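Local coordinates for periplasmic His/Glu/Gln/Arg/opine family-binding protein (Silicibacter pomeroyi, PDB 3I6V), which binds lysine in the crystal and is probably the periplasmic solute-binding component of an amino-acid ABC transporter, at residues Thr92-Ala98 with Ala148-Asp154. Residues are numbered along the deposited sequence; the frame is centred on the assembly and turned at random.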
# COMPACT_ATOMS: atom_id res chain seq x y z
N THR A 92 5.90 1.96 -7.95
CA THR A 92 7.21 2.13 -7.27
C THR A 92 7.83 0.77 -6.88
O THR A 92 7.14 -0.24 -6.85
CB THR A 92 7.15 3.11 -6.07
OG1 THR A 92 6.12 2.70 -5.16
CG2 THR A 92 6.86 4.58 -6.54
N ALA A 93 9.12 0.76 -6.59
CA ALA A 93 9.83 -0.49 -6.45
C ALA A 93 9.47 -1.26 -5.18
O ALA A 93 8.88 -0.71 -4.23
CB ALA A 93 11.34 -0.24 -6.51
N SER A 94 9.83 -2.53 -5.18
CA SER A 94 9.90 -3.34 -3.98
C SER A 94 11.37 -3.59 -3.68
O SER A 94 12.21 -3.59 -4.61
CB SER A 94 9.16 -4.65 -4.19
OG SER A 94 7.77 -4.42 -4.33
N SER A 95 11.71 -3.81 -2.41
CA SER A 95 13.11 -3.90 -1.97
C SER A 95 13.25 -4.87 -0.82
O SER A 95 12.27 -5.18 -0.13
CB SER A 95 13.63 -2.55 -1.48
OG SER A 95 13.42 -1.54 -2.42
N TYR A 96 14.48 -5.35 -0.63
CA TYR A 96 14.81 -6.19 0.50
C TYR A 96 15.43 -5.34 1.60
O TYR A 96 16.21 -4.43 1.34
CB TYR A 96 15.80 -7.29 0.14
CG TYR A 96 15.31 -8.32 -0.85
CD1 TYR A 96 15.45 -8.11 -2.22
CD2 TYR A 96 14.72 -9.50 -0.41
CE1 TYR A 96 14.99 -9.06 -3.16
CE2 TYR A 96 14.28 -10.45 -1.31
CZ TYR A 96 14.42 -10.23 -2.67
OH TYR A 96 13.97 -11.18 -3.53
N VAL A 97 15.08 -5.66 2.83
CA VAL A 97 15.68 -5.01 4.01
C VAL A 97 16.15 -6.06 4.99
O VAL A 97 15.47 -7.06 5.22
CB VAL A 97 14.75 -3.97 4.69
CG1 VAL A 97 15.23 -3.67 6.14
CG2 VAL A 97 14.77 -2.70 3.90
N ALA A 98 17.34 -5.83 5.57
CA ALA A 98 17.95 -6.81 6.45
C ALA A 98 18.73 -6.12 7.60
O ALA A 98 18.86 -4.90 7.64
CB ALA A 98 18.89 -7.72 5.62
N ALA A 148 15.48 -11.60 5.88
CA ALA A 148 15.18 -10.29 5.32
C ALA A 148 13.67 -10.14 5.15
O ALA A 148 12.92 -11.10 5.28
CB ALA A 148 15.90 -10.09 3.97
N VAL A 149 13.25 -8.93 4.86
CA VAL A 149 11.85 -8.66 4.53
C VAL A 149 11.85 -8.10 3.11
O VAL A 149 12.73 -7.30 2.75
CB VAL A 149 11.19 -7.64 5.51
CG1 VAL A 149 12.07 -6.38 5.65
CG2 VAL A 149 9.78 -7.27 5.05
N PHE A 150 10.85 -8.50 2.32
CA PHE A 150 10.66 -7.95 0.97
C PHE A 150 9.32 -7.21 0.96
O PHE A 150 8.28 -7.80 1.22
CB PHE A 150 10.65 -9.11 -0.04
CG PHE A 150 10.61 -8.68 -1.49
CD1 PHE A 150 11.65 -7.93 -2.05
CD2 PHE A 150 9.52 -9.05 -2.30
CE1 PHE A 150 11.61 -7.55 -3.41
CE2 PHE A 150 9.45 -8.70 -3.64
CZ PHE A 150 10.50 -7.94 -4.21
N ALA A 151 9.36 -5.91 0.67
CA ALA A 151 8.20 -5.06 0.82
C ALA A 151 8.32 -3.86 -0.07
O ALA A 151 9.33 -3.65 -0.73
CB ALA A 151 8.08 -4.58 2.33
N ASP A 152 7.29 -3.03 -0.05
CA ASP A 152 7.26 -1.82 -0.84
C ASP A 152 8.36 -0.88 -0.37
O ASP A 152 8.53 -0.68 0.87
CB ASP A 152 5.91 -1.17 -0.64
CG ASP A 152 5.76 0.07 -1.41
OD1 ASP A 152 5.46 -0.01 -2.62
OD2 ASP A 152 5.89 1.15 -0.77
N ARG A 153 9.09 -0.32 -1.33
CA ARG A 153 10.23 0.52 -1.04
C ARG A 153 9.80 1.77 -0.27
O ARG A 153 10.50 2.21 0.65
CB ARG A 153 11.00 0.93 -2.30
CG ARG A 153 12.30 1.72 -1.97
CD ARG A 153 13.18 2.06 -3.20
NE ARG A 153 14.26 2.91 -2.73
CZ ARG A 153 15.40 2.46 -2.20
NH1 ARG A 153 15.66 1.16 -2.13
NH2 ARG A 153 16.29 3.34 -1.78
N ASP A 154 8.67 2.36 -0.64
CA ASP A 154 8.25 3.56 0.06
C ASP A 154 7.81 3.32 1.50
O ASP A 154 7.89 4.25 2.33
CB ASP A 154 7.24 4.36 -0.75
CG ASP A 154 7.88 4.99 -1.98
OD1 ASP A 154 9.10 4.82 -2.19
OD2 ASP A 154 7.16 5.64 -2.75
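Ser95 and Ala151 exchange two backbone hydrogen bonds, as do Val97 and Val149, making strands 93-98 and 148-152 antiparallel neighbours in the mixed sheet of one lobe of the family 3 solute-binding fold. Ser95 N reaches Ala151 O at 2.9 Å, and Ala151 N returns to Ser95 O at 3.1 Å; at the second pair Val97 N gives to Val149 O and Val149 N to Val97 O. Ser95 O also accepts a CA-H...O contact from Phe150 CA, 3.4 Å away. One more backbone bond follows where helix 153-162 begins: Arg153 N gives to Ala93 O at 2.9 Å, the donor tilted 30° from the carbonyl plane. Asp152 is the N-cap, and its side chain is about 5 Å from the bound lysine; its OD2 accepts from Tyr155 N and is also hydrogen-bonded to Tyr18 OH. Ser94 OG is hydrogen-bonded to Gln117 NE2, and Ser95 OG to Asp173 OD1, which also forms a salt bridge with Arg153 NH1. The extended aliphatic part of Arg153 passes Ser95 OG, with CB 3.5 Å from it. On the sheet face toward helix 116-123, Phe150 has CG anti to the backbone N (chi1 -174°), which carries its CD1 over the centre of the Tyr96 ring, the planes inclined at 38°. Tyr96 also touches Tyr120 and Ile121 of that helix. An alanine in place of Tyr96 would probably deprive Phe150 CD1 of the ring it packs on and open a gap beside Tyr120 and Ile121. Val97 and Val149 lie side by side on the other face, Val97 CB 3.7 Å from Val149 CG1.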